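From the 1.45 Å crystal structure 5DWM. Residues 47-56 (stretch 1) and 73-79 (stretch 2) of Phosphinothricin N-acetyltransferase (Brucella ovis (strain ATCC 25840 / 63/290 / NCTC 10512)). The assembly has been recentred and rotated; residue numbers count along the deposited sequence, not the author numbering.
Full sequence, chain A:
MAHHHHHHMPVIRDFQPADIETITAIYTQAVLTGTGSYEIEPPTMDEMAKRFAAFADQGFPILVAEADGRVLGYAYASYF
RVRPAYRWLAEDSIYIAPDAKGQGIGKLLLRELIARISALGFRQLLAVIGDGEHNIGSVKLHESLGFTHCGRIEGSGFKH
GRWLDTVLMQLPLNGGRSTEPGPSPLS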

ATOM      1  N   GLU A  47       2.518 -22.035   4.158  1.00 15.40           N
ATOM      2  CA  GLU A  47       2.682 -20.608   3.899  1.00 14.72           C
ATOM      3  C   GLU A  47       1.770 -19.765   4.788  1.00 14.86           C
ATOM      4  O   GLU A  47       2.197 -18.728   5.315  1.00 15.06           O
ATOM      5  CB  GLU A  47       2.439 -20.335   2.407  1.00 16.55           C
ATOM      6  CG  GLU A  47       2.353 -18.867   2.019  1.00 17.00           C
ATOM      7  CD  GLU A  47       3.640 -18.092   2.235  1.00 18.65           C
ATOM      8  OE1 GLU A  47       4.726 -18.707   2.338  1.00 21.15           O
ATOM      9  OE2 GLU A  47       3.551 -16.849   2.299  1.00 18.78           O
ATOM     10  N   MET A  48       0.523 -20.208   4.998  1.00 14.88           N
ATOM     11  CA  MET A  48      -0.370 -19.457   5.877  1.00 15.21           C
ATOM     12  C   MET A  48       0.163 -19.425   7.303  1.00 15.35           C
ATOM     13  O   MET A  48       0.140 -18.377   7.955  1.00 16.19           O
ATOM     14  CB  MET A  48      -1.795 -20.018   5.831  1.00 15.71           C
ATOM     15  CG  MET A  48      -2.466 -19.844   4.461  1.00 16.43           C
ATOM     16  SD  MET A  48      -2.745 -18.109   4.014  1.00 18.33           S
ATOM     17  CE  MET A  48      -4.103 -17.677   5.122  1.00 19.48           C
ATOM     18  N   ALA A  49       0.690 -20.551   7.789  1.00 15.64           N
ATOM     19  CA  ALA A  49       1.261 -20.565   9.135  1.00 15.86           C
ATOM     20  C   ALA A  49       2.427 -19.590   9.248  1.00 15.83           C
ATOM     21  O   ALA A  49       2.582 -18.909  10.268  1.00 17.29           O
ATOM     22  CB  ALA A  49       1.718 -21.979   9.492  1.00 17.34           C
ATOM     23  N   LYS A  50       3.268 -19.522   8.213  1.00 16.08           N
ATOM     24  CA  LYS A  50       4.380 -18.577   8.219  1.00 17.18           C
ATOM     25  C   LYS A  50       3.879 -17.140   8.255  1.00 15.71           C
ATOM     26  O   LYS A  50       4.414 -16.307   9.001  1.00 16.14           O
ATOM     27  CB  LYS A  50       5.267 -18.807   6.993  1.00 18.74           C
ATOM     28  N   ARG A  51       2.855 -16.826   7.449  1.00 15.41           N
ATOM     29  CA  ARG A  51       2.329 -15.462   7.413  1.00 14.58           C
ATOM     30  C   ARG A  51       1.772 -15.058   8.769  1.00 15.01           C
ATOM     31  O   ARG A  51       2.043 -13.955   9.266  1.00 15.39           O
ATOM     32  CB  ARG A  51       1.230 -15.351   6.360  1.00 14.42           C
ATOM     33  CG  ARG A  51       1.715 -15.467   4.926  1.00 14.87           C
ATOM     34  CD  ARG A  51       0.549 -15.363   3.946  1.00 15.17           C
ATOM     35  NE  ARG A  51       1.007 -15.586   2.575  1.00 15.55           N
ATOM     36  CZ  ARG A  51       0.234 -15.490   1.498  1.00 15.33           C
ATOM     37  NH1 ARG A  51      -1.050 -15.168   1.613  1.00 16.20           N
ATOM     38  NH2 ARG A  51       0.746 -15.722   0.301  1.00 16.73           N
ATOM     39  N   PHE A  52       0.986 -15.945   9.383  1.00 15.10           N
ATOM     40  CA  PHE A  52       0.354 -15.624  10.656  1.00 15.79           C
ATOM     41  C   PHE A  52       1.379 -15.549  11.783  1.00 17.00           C
ATOM     42  O   PHE A  52       1.262 -14.706  12.678  1.00 17.75           O
ATOM     43  CB  PHE A  52      -0.750 -16.642  10.962  1.00 17.09           C
ATOM     44  CG  PHE A  52      -2.061 -16.341  10.280  1.00 18.07           C
ATOM     45  CD1 PHE A  52      -2.092 -15.907   8.967  1.00 20.63           C
ATOM     46  CD2 PHE A  52      -3.263 -16.483  10.956  1.00 18.05           C
ATOM     47  CE1 PHE A  52      -3.288 -15.619   8.345  1.00 21.04           C
ATOM     48  CE2 PHE A  52      -4.461 -16.201  10.335  1.00 19.44           C
ATOM     49  CZ  PHE A  52      -4.477 -15.768   9.033  1.00 19.48           C
ATOM     50  N   ALA A  53       2.402 -16.404  11.748  1.00 16.89           N
ATOM     51  CA  ALA A  53       3.457 -16.315  12.752  1.00 18.60           C
ATOM     52  C   ALA A  53       4.181 -14.973  12.672  1.00 18.15           C
ATOM     53  O   ALA A  53       4.570 -14.403  13.703  1.00 18.92           O
ATOM     54  CB  ALA A  53       4.443 -17.471  12.587  1.00 21.17           C
ATOM     55  N   ALA A  54       4.350 -14.441  11.454  1.00 18.11           N
ATOM     56  CA  ALA A  54       4.977 -13.130  11.299  1.00 18.53           C
ATOM     57  C   ALA A  54       4.102 -12.023  11.879  1.00 17.48           C
ATOM     58  O   ALA A  54       4.602 -11.152  12.598  1.00 18.62           O
ATOM     59  CB  ALA A  54       5.323 -12.865   9.831  1.00 20.03           C
ATOM     60  N   PHE A  55       2.791 -12.053  11.603  1.00 18.45           N
ATOM     61  CA  PHE A  55       1.893 -11.058  12.193  1.00 17.70           C
ATOM     62  C   PHE A  55       1.953 -11.100  13.712  1.00 16.74           C
ATOM     63  O   PHE A  55       2.014 -10.054  14.368  1.00 17.79           O
ATOM     64  CB  PHE A  55       0.456 -11.295  11.735  1.00 18.92           C
ATOM     65  CG  PHE A  55       0.254 -11.163  10.260  1.00 21.36           C
ATOM     66  CD1 PHE A  55       0.890 -10.162   9.538  1.00 22.33           C
ATOM     67  CD2 PHE A  55      -0.585 -12.040   9.594  1.00 22.06           C
ATOM     68  CE1 PHE A  55       0.692 -10.044   8.176  1.00 24.62           C
ATOM     69  CE2 PHE A  55      -0.787 -11.928   8.236  1.00 23.70           C
ATOM     70  CZ  PHE A  55      -0.146 -10.926   7.525  1.00 24.26           C
ATOM     71  N   ALA A  56       1.959 -12.305  14.285  1.00 18.23           N
ATOM     72  CA  ALA A  56       2.015 -12.444  15.738  1.00 19.29           C
ATOM     73  C   ALA A  56       3.337 -11.929  16.288  1.00 20.15           C
ATOM     74  O   ALA A  56       3.366 -11.268  17.336  1.00 24.38           O
ATOM     75  CB  ALA A  56       1.806 -13.905  16.131  1.00 20.55           C
ATOM     76  N   GLY A  73     -14.683 -17.865  10.360  1.00 17.12           N
ATOM     77  CA  GLY A  73     -14.066 -16.697   9.758  1.00 17.63           C
ATOM     78  C   GLY A  73     -12.906 -16.266  10.619  1.00 15.87           C
ATOM     79  O   GLY A  73     -12.729 -16.743  11.743  1.00 16.58           O
ATOM     80  N   TYR A  74     -12.101 -15.359  10.070  1.00 14.77           N
ATOM     81  CA  TYR A  74     -10.942 -14.862  10.790  1.00 14.79           C
ATOM     82  C   TYR A  74     -10.683 -13.414  10.397  1.00 15.12           C
ATOM     83  O   TYR A  74     -11.148 -12.932   9.359  1.00 15.49           O
ATOM     84  CB  TYR A  74      -9.695 -15.735  10.564  1.00 15.13           C
ATOM     85  CG  TYR A  74      -9.168 -15.715   9.145  1.00 13.92           C
ATOM     86  CD1 TYR A  74      -9.647 -16.606   8.198  1.00 14.70           C
ATOM     87  CD2 TYR A  74      -8.187 -14.805   8.754  1.00 14.91           C
ATOM     88  CE1 TYR A  74      -9.170 -16.602   6.903  1.00 15.59           C
ATOM     89  CE2 TYR A  74      -7.698 -14.787   7.453  1.00 15.44           C
ATOM     90  CZ  TYR A  74      -8.200 -15.691   6.528  1.00 15.70           C
ATOM     91  OH  TYR A  74      -7.728 -15.688   5.230  1.00 18.18           O
ATOM     92  N   ALA A  75      -9.939 -12.722  11.254  1.00 15.77           N
ATOM     93  CA  ALA A  75      -9.585 -11.336  11.019  1.00 15.74           C
ATOM     94  C   ALA A  75      -8.225 -11.071  11.640  1.00 16.10           C
ATOM     95  O   ALA A  75      -7.879 -11.642  12.679  1.00 17.25           O
ATOM     96  CB  ALA A  75     -10.621 -10.370  11.608  1.00 17.56           C
ATOM     97  N   TYR A  76      -7.453 -10.202  11.001  1.00 15.54           N
ATOM     98  CA  TYR A  76      -6.196  -9.783  11.597  1.00 15.90           C
ATOM     99  C   TYR A  76      -5.902  -8.354  11.169  1.00 15.92           C
ATOM    100  O   TYR A  76      -6.540  -7.805  10.266  1.00 15.27           O
ATOM    101  CB  TYR A  76      -5.039 -10.738  11.257  1.00 17.27           C
ATOM    102  CG  TYR A  76      -4.649 -10.759   9.802  1.00 17.65           C
ATOM    103  CD1 TYR A  76      -3.788  -9.794   9.277  1.00 17.94           C
ATOM    104  CD2 TYR A  76      -5.143 -11.735   8.945  1.00 17.62           C
ATOM    105  CE1 TYR A  76      -3.423  -9.809   7.946  1.00 18.38           C
ATOM    106  CE2 TYR A  76      -4.782 -11.757   7.609  1.00 18.48           C
ATOM    107  CZ  TYR A  76      -3.927 -10.789   7.112  1.00 18.96           C
ATOM    108  OH  TYR A  76      -3.568 -10.810   5.776  1.00 22.19           O
ATOM    109  N   ALA A  77      -4.938  -7.752  11.852  1.00 15.91           N
ATOM    110  CA  ALA A  77      -4.404  -6.455  11.480  1.00 17.11           C
ATOM    111  C   ALA A  77      -2.920  -6.587  11.181  1.00 16.20           C
ATOM    112  O   ALA A  77      -2.257  -7.534  11.611  1.00 16.75           O
ATOM    113  CB  ALA A  77      -4.629  -5.430  12.589  1.00 19.79           C
ATOM    114  N   SER A  78      -2.419  -5.639  10.397  1.00 15.55           N
ATOM    115  CA  SER A  78      -1.007  -5.572  10.028  1.00 16.31           C
ATOM    116  C   SER A  78      -0.711  -4.134   9.616  1.00 16.26           C
ATOM    117  O   SER A  78      -1.599  -3.280   9.613  1.00 18.03           O
ATOM    118  CB  SER A  78      -0.684  -6.562   8.903  1.00 20.01           C
ATOM    119  OG  SER A  78      -1.473  -6.292   7.753  1.00 22.02           O
ATOM    120  N   TYR A  79       0.538  -3.864   9.252  1.00 15.76           N
ATOM    121  CA  TYR A  79       0.867  -2.538   8.748  1.00 15.86           C
ATOM    122  C   TYR A  79       0.375  -2.365   7.318  1.00 16.02           C
ATOM    123  O   TYR A  79       0.396  -3.309   6.518  1.00 18.52           O
ATOM    124  CB  TYR A  79       2.376  -2.275   8.804  1.00 15.76           C
ATOM    125  CG  TYR A  79       2.901  -2.094  10.204  1.00 16.44           C
ATOM    126  CD1 TYR A  79       2.457  -1.041  11.000  1.00 16.25           C
ATOM    127  CD2 TYR A  79       3.840  -2.971  10.730  1.00 16.83           C
ATOM    128  CE1 TYR A  79       2.929  -0.881  12.291  1.00 17.51           C
ATOM    129  CE2 TYR A  79       4.314  -2.823  12.013  1.00 17.81           C
ATOM    130  CZ  TYR A  79       3.860  -1.777  12.789  1.00 17.92           C
ATOM    131  OH  TYR A  79       4.344  -1.633  14.062  1.00 20.16           O
TER

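Residues 47-56 are a stretch of regular helix, its carbonyls paired i to i+4 from Arg 51 N to Glu 47 O (2.9 Å) through Ala 56 N to Phe 52 O (3.0 Å). Residues 73-79 run as an extended strand. The helix axis crosses the strand at 63°, with a closest approach of 9.4 Å, which leaves room for a layer of side chains. The nearest CA pair is Phe 55 and Ser 78, 6.6 Å apart.

The strand's alternation sets the first rule: Tyr 74, Tyr 76 and Ser 78 point toward the helix, while Ala 75 and Ala 77 point away. The helix answers with Met 48, Phe 52 and Phe 55, spaced four and three residues apart and so gathered along one side. No hydrogen bond crosses the contact; packing, largely aromatic, does the work, burying 271 Å² in all.

Its centre is the offset stack of Phe 55 on Tyr 76, planes at 22° and centroids 4.4 Å apart, with Phe 55 CE2 3.4 Å from Tyr 76 CE1. Their broad, flat rings give the area to stack in the layer between the backbones. Phe 52 starts sideways, but in its m rotamer the end of the ring lies against both tyrosines: Phe 52 CZ is 3.7 Å from Tyr 74 CE2 and 4.1 Å from Tyr 76 CD2. The Phe 52 and Tyr 74 rings meet as an offset edge-to-face pair, planes at 60°. Both tyrosines adopt p rotamers. At one end, flexible Met 48 reaches Tyr 74, CE to OH at 4.1 Å. At the other, where the CA atoms are closest, small Ser 78 packs against Phe 55, its CB 3.8 Å from Phe 55 CE1.

Off this side, polarity is affordable: Arg 51 NE donates to Glu 47 OE2 (2.9 Å), a salt bridge that spans about one helical turn, and Ala 53, Ala 54 and Ala 56 lie exposed, clear of the strand.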